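Local coordinates for WbbM protein (Klebsiella pneumoniae, PDB 6U4B) that is a bifunctional enzyme that probably transfers sugars in O-antigen polymerisation and carries magnesium in its family 8 glycosyltransferase part, at residues 145-157 against 272-284. Sequence-based numbering, arbitrary orientation.
Sequences RCVEGIDILLPKK and DGELKVKELQRTF
Cys146, at the end of helix 140-146, gives its carbonyl to Lys278: NZ lies 2.8 Å from Cys146 O, tilted 24° from the carbonyl plane. The lysine has CG anti to the backbone N and stays extended at chi2, setting CD against Cys146 SG; the bend at chi3 (-73°) then turns CE and NZ to Cys146 O. The Ile150 side chain crosses that of Lys278 at about a right angle, CG1 and CD1 against CE. Asp151 then works through both backbone and side chain. Its N joins that of Ile152 on Lys276 O, so two donors share one carbonyl, and its OD1 receives Lys276 N on the anti lone pair, 3.0 Å and nearly straight at 170°. Arg219 takes the other oxygen, which probably offsets the nearby Glu274 carboxylate. The strands pair in parallel from Ile152-Val277 through Leu154-Glu279, Ile152 O accepting Lys278 N and Leu154 O accepting Leu280 N. Leu154 CD2 presses tightly on Val277 CG1, 3.5 Å apart. Past Pro155, whose CB meets the edge of the Arg282 guanidinium, Lys156 O accepts NH1 in that group's plane at 2.9 Å. Strand 277-285 bridges strands 152-159 and 122-125 within the mixed N-terminal sheet, strand 216-219 pairs antiparallel with 152-159, and helices 220-240 and 253-272 pack against Ile152 and Leu154 respectively.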
ATOM      1  N   ARG A 145     -27.367  49.485 -28.977  1.00 89.54           N
ATOM      2  CA  ARG A 145     -28.063  50.757 -29.141  1.00 90.61           C
ATOM      3  C   ARG A 145     -28.390  51.395 -27.796  1.00 83.03           C
ATOM      4  O   ARG A 145     -28.513  52.622 -27.703  1.00 84.61           O
ATOM      5  CB  ARG A 145     -29.343  50.568 -29.959  1.00 92.61           C
ATOM      6  CG  ARG A 145     -29.121  50.299 -31.443  1.00 98.33           C
ATOM      7  CD  ARG A 145     -30.266  50.864 -32.280  1.00106.42           C
ATOM      8  NE  ARG A 145     -30.049  50.690 -33.714  1.00110.41           N
ATOM      9  CZ  ARG A 145     -30.762  51.298 -34.658  1.00111.93           C
ATOM     10  NH1 ARG A 145     -31.739  52.131 -34.324  1.00113.92           N
ATOM     11  NH2 ARG A 145     -30.493  51.078 -35.938  1.00111.78           N
ATOM     12  N   CYS A 146     -28.526  50.588 -26.745  1.00 75.17           N
ATOM     13  CA  CYS A 146     -28.869  51.139 -25.442  1.00 78.76           C
ATOM     14  C   CYS A 146     -27.680  51.838 -24.796  1.00 81.94           C
ATOM     15  O   CYS A 146     -27.873  52.759 -23.992  1.00 80.35           O
ATOM     16  CB  CYS A 146     -29.394  50.028 -24.537  1.00 74.21           C
ATOM     17  SG  CYS A 146     -30.086  50.571 -22.962  1.00 69.89           S
ATOM     18  N   VAL A 147     -26.454  51.427 -25.134  1.00 79.49           N
ATOM     19  CA  VAL A 147     -25.251  51.968 -24.509  1.00 77.18           C
ATOM     20  C   VAL A 147     -24.599  53.063 -25.357  1.00 85.19           C
ATOM     21  O   VAL A 147     -23.489  53.498 -25.039  1.00 84.45           O
ATOM     22  CB  VAL A 147     -24.228  50.865 -24.199  1.00 69.69           C
ATOM     23  CG1 VAL A 147     -24.833  49.773 -23.349  1.00 67.53           C
ATOM     24  CG2 VAL A 147     -23.647  50.314 -25.497  1.00 70.08           C
ATOM     25  N   GLU A 148     -25.273  53.529 -26.412  1.00 99.83           N
ATOM     26  CA  GLU A 148     -24.695  54.388 -27.451  1.00106.51           C
ATOM     27  C   GLU A 148     -23.766  55.473 -26.904  1.00105.59           C
ATOM     28  O   GLU A 148     -22.539  55.332 -26.951  1.00113.22           O
ATOM     29  CB  GLU A 148     -25.804  55.051 -28.266  1.00117.59           C
ATOM     30  CG  GLU A 148     -25.545  55.023 -29.760  1.00127.73           C
ATOM     31  CD  GLU A 148     -24.119  55.432 -30.124  1.00133.10           C
ATOM     32  OE1 GLU A 148     -23.712  56.563 -29.784  1.00135.04           O
ATOM     33  OE2 GLU A 148     -23.400  54.619 -30.746  1.00134.52           O
ATOM     34  N   GLY A 149     -24.332  56.559 -26.379  1.00 95.23           N
ATOM     35  CA  GLY A 149     -23.526  57.638 -25.835  1.00 91.68           C
ATOM     36  C   GLY A 149     -23.611  57.739 -24.327  1.00 85.97           C
ATOM     37  O   GLY A 149     -23.473  58.828 -23.763  1.00 86.54           O
ATOM     38  N   ILE A 150     -23.829  56.607 -23.666  1.00 77.83           N
ATOM     39  CA  ILE A 150     -24.043  56.564 -22.226  1.00 70.31           C
ATOM     40  C   ILE A 150     -22.752  56.143 -21.541  1.00 66.11           C
ATOM     41  O   ILE A 150     -21.979  55.334 -22.064  1.00 65.47           O
ATOM     42  CB  ILE A 150     -25.204  55.609 -21.872  1.00 67.48           C
ATOM     43  CG1 ILE A 150     -26.420  55.901 -22.752  1.00 67.00           C
ATOM     44  CG2 ILE A 150     -25.586  55.741 -20.402  1.00 66.07           C
ATOM     45  CD1 ILE A 150     -26.947  57.320 -22.615  1.00 62.30           C
ATOM     46  N   ASP A 151     -22.515  56.704 -20.355  1.00 64.05           N
ATOM     47  CA  ASP A 151     -21.349  56.337 -19.561  1.00 66.52           C
ATOM     48  C   ASP A 151     -21.625  55.146 -18.649  1.00 65.30           C
ATOM     49  O   ASP A 151     -20.828  54.203 -18.594  1.00 65.32           O
ATOM     50  CB  ASP A 151     -20.877  57.531 -18.725  1.00 70.37           C
ATOM     51  CG  ASP A 151     -20.403  58.693 -19.576  1.00 75.62           C
ATOM     52  OD1 ASP A 151     -21.078  59.745 -19.581  1.00 76.53           O
ATOM     53  OD2 ASP A 151     -19.354  58.554 -20.248  1.00 78.75           O
ATOM     54  N   ILE A 152     -22.748  55.172 -17.933  1.00 65.16           N
ATOM     55  CA  ILE A 152     -23.096  54.135 -16.968  1.00 61.72           C
ATOM     56  C   ILE A 152     -24.574  53.805 -17.114  1.00 57.88           C
ATOM     57  O   ILE A 152     -25.414  54.710 -17.151  1.00 54.52           O
ATOM     58  CB  ILE A 152     -22.796  54.565 -15.517  1.00 60.05           C
ATOM     59  CG1 ILE A 152     -21.301  54.817 -15.316  1.00 65.79           C
ATOM     60  CG2 ILE A 152     -23.291  53.513 -14.530  1.00 54.85           C
ATOM     61  CD1 ILE A 152     -20.959  55.325 -13.938  1.00 67.19           C
ATOM     62  N   LEU A 153     -24.890  52.511 -17.181  1.00 56.87           N
ATOM     63  CA  LEU A 153     -26.261  52.023 -17.142  1.00 56.92           C
ATOM     64  C   LEU A 153     -26.434  51.167 -15.897  1.00 57.93           C
ATOM     65  O   LEU A 153     -25.512  50.447 -15.501  1.00 58.00           O
ATOM     66  CB  LEU A 153     -26.612  51.212 -18.398  1.00 55.31           C
ATOM     67  CG  LEU A 153     -26.400  51.875 -19.764  1.00 63.33           C
ATOM     68  CD1 LEU A 153     -24.973  51.685 -20.268  1.00 65.37           C
ATOM     69  CD2 LEU A 153     -27.401  51.339 -20.769  1.00 68.06           C
ATOM     70  N   LEU A 154     -27.615  51.248 -15.279  1.00 57.03           N
ATOM     71  CA  LEU A 154     -27.859  50.551 -14.020  1.00 56.72           C
ATOM     72  C   LEU A 154     -29.347  50.606 -13.679  1.00 49.32           C
ATOM     73  O   LEU A 154     -30.106  51.299 -14.365  1.00 49.85           O
ATOM     74  CB  LEU A 154     -26.990  51.147 -12.900  1.00 60.99           C
ATOM     75  CG  LEU A 154     -27.180  52.546 -12.314  1.00 64.04           C
ATOM     76  CD1 LEU A 154     -26.193  52.740 -11.170  1.00 59.75           C
ATOM     77  CD2 LEU A 154     -26.975  53.617 -13.356  1.00 66.25           C
ATOM     78  N   PRO A 155     -29.818  49.865 -12.662  1.00 48.53           N
ATOM     79  CA  PRO A 155     -31.251  49.894 -12.341  1.00 50.25           C
ATOM     80  C   PRO A 155     -31.714  51.208 -11.738  1.00 53.87           C
ATOM     81  O   PRO A 155     -30.905  52.111 -11.493  1.00 52.83           O
ATOM     82  CB  PRO A 155     -31.406  48.745 -11.337  1.00 51.66           C
ATOM     83  CG  PRO A 155     -30.062  48.560 -10.759  1.00 54.01           C
ATOM     84  CD  PRO A 155     -29.124  48.818 -11.893  1.00 53.91           C
ATOM     85  N   LYS A 156     -33.018  51.307 -11.489  1.00 57.56           N
ATOM     86  CA  LYS A 156     -33.572  52.486 -10.846  1.00 61.89           C
ATOM     87  C   LYS A 156     -33.126  52.559  -9.391  1.00 61.95           C
ATOM     88  O   LYS A 156     -32.876  51.540  -8.741  1.00 56.17           O
ATOM     89  CB  LYS A 156     -35.099  52.469 -10.914  1.00 65.09           C
ATOM     90  CG  LYS A 156     -35.670  52.423 -12.321  1.00 70.80           C
ATOM     91  CD  LYS A 156     -37.129  52.866 -12.340  1.00 72.91           C
ATOM     92  CE  LYS A 156     -38.053  51.736 -12.755  1.00 71.53           C
ATOM     93  NZ  LYS A 156     -39.102  52.209 -13.701  1.00 69.96           N
ATOM     94  N   LYS A 157     -33.012  53.784  -8.882  1.00 62.86           N
ATOM     95  CA  LYS A 157     -32.752  53.969  -7.462  1.00 64.75           C
ATOM     96  C   LYS A 157     -33.890  53.380  -6.638  1.00 66.84           C
ATOM     97  O   LYS A 157     -35.036  53.293  -7.091  1.00 69.13           O
ATOM     98  CB  LYS A 157     -32.588  55.453  -7.126  1.00 66.18           C
ATOM     99  CG  LYS A 157     -31.241  56.055  -7.494  1.00 62.03           C
ATOM    100  CD  LYS A 157     -31.160  57.503  -7.034  1.00 61.88           C
ATOM    101  CE  LYS A 157     -29.826  58.137  -7.392  1.00 62.32           C
ATOM    102  NZ  LYS A 157     -29.792  59.582  -7.026  1.00 64.66           N
ATOM    103  N   ASP A 272     -18.238  66.227 -10.153  1.00 90.14           N
ATOM    104  CA  ASP A 272     -17.067  66.779 -10.826  1.00 94.54           C
ATOM    105  C   ASP A 272     -17.432  67.393 -12.173  1.00 96.85           C
ATOM    106  O   ASP A 272     -16.946  68.478 -12.516  1.00102.30           O
ATOM    107  CB  ASP A 272     -16.001  65.700 -10.999  1.00 99.30           C
ATOM    108  CG  ASP A 272     -15.249  65.412  -9.714  1.00103.70           C
ATOM    109  OD1 ASP A 272     -15.169  66.319  -8.854  1.00106.52           O
ATOM    110  OD2 ASP A 272     -14.731  64.286  -9.564  1.00103.42           O
ATOM    111  N   GLY A 273     -18.281  66.723 -12.945  1.00102.12           N
ATOM    112  CA  GLY A 273     -18.671  67.237 -14.241  1.00102.95           C
ATOM    113  C   GLY A 273     -19.774  66.433 -14.894  1.00 99.77           C
ATOM    114  O   GLY A 273     -20.760  66.074 -14.243  1.00 98.66           O
ATOM    115  N   GLU A 274     -19.616  66.142 -16.180  1.00100.04           N
ATOM    116  CA  GLU A 274     -20.620  65.382 -16.906  1.00106.69           C
ATOM    117  C   GLU A 274     -20.658  63.934 -16.429  1.00104.36           C
ATOM    118  O   GLU A 274     -19.659  63.379 -15.965  1.00110.02           O
ATOM    119  CB  GLU A 274     -20.334  65.421 -18.410  1.00118.48           C
ATOM    120  CG  GLU A 274     -18.925  64.966 -18.795  1.00128.65           C
ATOM    121  CD  GLU A 274     -18.770  63.451 -18.857  1.00134.49           C
ATOM    122  OE1 GLU A 274     -19.794  62.749 -18.998  1.00135.88           O
ATOM    123  OE2 GLU A 274     -17.623  62.965 -18.759  1.00136.68           O
ATOM    124  N   LEU A 275     -21.837  63.329 -16.541  1.00 92.21           N
ATOM    125  CA  LEU A 275     -21.985  61.879 -16.506  1.00 82.57           C
ATOM    126  C   LEU A 275     -23.381  61.514 -16.988  1.00 78.62           C
ATOM    127  O   LEU A 275     -24.380  61.961 -16.415  1.00 75.82           O
ATOM    128  CB  LEU A 275     -21.739  61.307 -15.110  1.00 76.44           C
ATOM    129  CG  LEU A 275     -21.337  59.829 -15.159  1.00 70.86           C
ATOM    130  CD1 LEU A 275     -20.066  59.657 -15.982  1.00 68.27           C
ATOM    131  CD2 LEU A 275     -21.158  59.256 -13.764  1.00 66.71           C
ATOM    132  N   LYS A 276     -23.462  60.717 -18.049  1.00 76.08           N
ATOM    133  CA  LYS A 276     -24.735  60.330 -18.643  1.00 75.28           C
ATOM    134  C   LYS A 276     -25.121  58.953 -18.112  1.00 69.39           C
ATOM    135  O   LYS A 276     -24.452  57.954 -18.399  1.00 68.46           O
ATOM    136  CB  LYS A 276     -24.648  60.355 -20.167  1.00 76.89           C
ATOM    137  CG  LYS A 276     -24.432  61.760 -20.702  1.00 78.67           C
ATOM    138  CD  LYS A 276     -24.412  61.810 -22.216  1.00 82.43           C
ATOM    139  CE  LYS A 276     -24.560  63.244 -22.699  1.00 88.92           C
ATOM    140  NZ  LYS A 276     -23.726  64.190 -21.901  1.00 91.49           N
ATOM    141  N   VAL A 277     -26.195  58.913 -17.331  1.00 71.51           N
ATOM    142  CA  VAL A 277     -26.670  57.709 -16.663  1.00 69.20           C
ATOM    143  C   VAL A 277     -28.021  57.339 -17.258  1.00 71.50           C
ATOM    144  O   VAL A 277     -28.893  58.203 -17.419  1.00 76.44           O
ATOM    145  CB  VAL A 277     -26.774  57.929 -15.143  1.00 71.79           C
ATOM    146  CG1 VAL A 277     -27.607  56.839 -14.498  1.00 72.52           C
ATOM    147  CG2 VAL A 277     -25.387  57.999 -14.518  1.00 71.05           C
ATOM    148  N   LYS A 278     -28.192  56.063 -17.600  1.00 68.30           N
ATOM    149  CA  LYS A 278     -29.459  55.556 -18.116  1.00 68.47           C
ATOM    150  C   LYS A 278     -29.966  54.482 -17.162  1.00 62.12           C
ATOM    151  O   LYS A 278     -29.377  53.399 -17.069  1.00 59.29           O
ATOM    152  CB  LYS A 278     -29.312  55.008 -19.535  1.00 73.38           C
ATOM    153  CG  LYS A 278     -30.643  54.651 -20.188  1.00 77.45           C
ATOM    154  CD  LYS A 278     -30.468  54.062 -21.585  1.00 83.71           C
ATOM    155  CE  LYS A 278     -30.058  55.120 -22.598  1.00 87.37           C
ATOM    156  NZ  LYS A 278     -30.046  54.573 -23.986  1.00 89.16           N
ATOM    157  N   GLU A 279     -31.050  54.786 -16.454  1.00 57.12           N
ATOM    158  CA  GLU A 279     -31.649  53.833 -15.532  1.00 62.89           C
ATOM    159  C   GLU A 279     -32.570  52.884 -16.288  1.00 64.85           C
ATOM    160  O   GLU A 279     -33.422  53.320 -17.068  1.00 64.74           O
ATOM    161  CB  GLU A 279     -32.421  54.563 -14.433  1.00 64.62           C
ATOM    162  CG  GLU A 279     -31.529  55.311 -13.454  1.00 65.05           C
ATOM    163  CD  GLU A 279     -32.314  56.088 -12.414  1.00 69.56           C
ATOM    164  OE1 GLU A 279     -31.695  56.876 -11.669  1.00 68.59           O
ATOM    165  OE2 GLU A 279     -33.549  55.913 -12.339  1.00 73.38           O
ATOM    166  N   LEU A 280     -32.393  51.588 -16.055  1.00 65.54           N
ATOM    167  CA  LEU A 280     -33.150  50.552 -16.738  1.00 63.92           C
ATOM    168  C   LEU A 280     -34.002  49.787 -15.735  1.00 63.88           C
ATOM    169  O   LEU A 280     -33.733  49.791 -14.530  1.00 59.66           O
ATOM    170  CB  LEU A 280     -32.214  49.584 -17.474  1.00 63.40           C
ATOM    171  CG  LEU A 280     -31.188  50.207 -18.422  1.00 62.90           C
ATOM    172  CD1 LEU A 280     -30.164  49.165 -18.843  1.00 53.07           C
ATOM    173  CD2 LEU A 280     -31.871  50.814 -19.639  1.00 56.64           C
ATOM    174  N   GLN A 281     -35.036  49.123 -16.244  1.00 62.93           N
ATOM    175  CA  GLN A 281     -35.857  48.266 -15.401  1.00 63.89           C
ATOM    176  C   GLN A 281     -35.096  46.998 -15.022  1.00 60.87           C
ATOM    177  O   GLN A 281     -34.193  46.552 -15.734  1.00 53.27           O
ATOM    178  CB  GLN A 281     -37.160  47.893 -16.114  1.00 58.62           C
ATOM    179  CG  GLN A 281     -38.083  49.065 -16.430  1.00 61.11           C
ATOM    180  CD  GLN A 281     -39.422  48.611 -16.987  1.00 69.97           C
ATOM    181  OE1 GLN A 281     -39.527  48.229 -18.153  1.00 68.28           O
ATOM    182  NE2 GLN A 281     -40.451  48.641 -16.150  1.00 71.04           N
ATOM    183  N   ARG A 282     -35.472  46.418 -13.884  1.00 61.17           N
ATOM    184  CA  ARG A 282     -34.930  45.149 -13.420  1.00 58.18           C
ATOM    185  C   ARG A 282     -35.886  44.018 -13.769  1.00 57.62           C
ATOM    186  O   ARG A 282     -37.106  44.189 -13.738  1.00 60.44           O
ATOM    187  CB  ARG A 282     -34.697  45.155 -11.906  1.00 60.36           C
ATOM    188  CG  ARG A 282     -33.765  46.238 -11.413  1.00 66.03           C
ATOM    189  CD  ARG A 282     -33.472  46.092  -9.921  1.00 70.25           C
ATOM    190  NE  ARG A 282     -34.557  46.589  -9.076  1.00 78.48           N
ATOM    191  CZ  ARG A 282     -34.664  47.848  -8.659  1.00 88.33           C
ATOM    192  NH1 ARG A 282     -33.754  48.748  -9.010  1.00 87.48           N
ATOM    193  NH2 ARG A 282     -35.682  48.212  -7.891  1.00 93.72           N
ATOM    194  N   THR A 283     -35.325  42.857 -14.091  1.00 54.77           N
ATOM    195  CA  THR A 283     -36.119  41.666 -14.354  1.00 61.10           C
ATOM    196  C   THR A 283     -35.872  40.616 -13.278  1.00 64.09           C
ATOM    197  O   THR A 283     -34.859  40.634 -12.573  1.00 64.24           O
ATOM    198  CB  THR A 283     -35.806  41.069 -15.733  1.00 59.08           C
ATOM    199  OG1 THR A 283     -34.575  40.335 -15.679  1.00 56.64           O
ATOM    200  CG2 THR A 283     -35.695  42.165 -16.785  1.00 60.15           C
ATOM    201  N   PHE A 284     -36.825  39.695 -13.155  1.00 63.94           N
ATOM    202  CA  PHE A 284     -36.673  38.536 -12.289  1.00 62.23           C
ATOM    203  C   PHE A 284     -37.273  37.317 -12.970  1.00 67.54           C
ATOM    204  O   PHE A 284     -38.361  37.388 -13.549  1.00 69.21           O
ATOM    205  CB  PHE A 284     -37.336  38.736 -10.919  1.00 60.26           C
ATOM    206  CG  PHE A 284     -37.291  37.508 -10.048  1.00 65.60           C
ATOM    207  CD1 PHE A 284     -38.441  36.780  -9.788  1.00 69.98           C
ATOM    208  CD2 PHE A 284     -36.092  37.067  -9.511  1.00 61.95           C
ATOM    209  CE1 PHE A 284     -38.399  35.646  -8.996  1.00 69.17           C
ATOM    210  CE2 PHE A 284     -36.043  35.932  -8.719  1.00 64.38           C
ATOM    211  CZ  PHE A 284     -37.198  35.222  -8.461  1.00 66.98           C
TER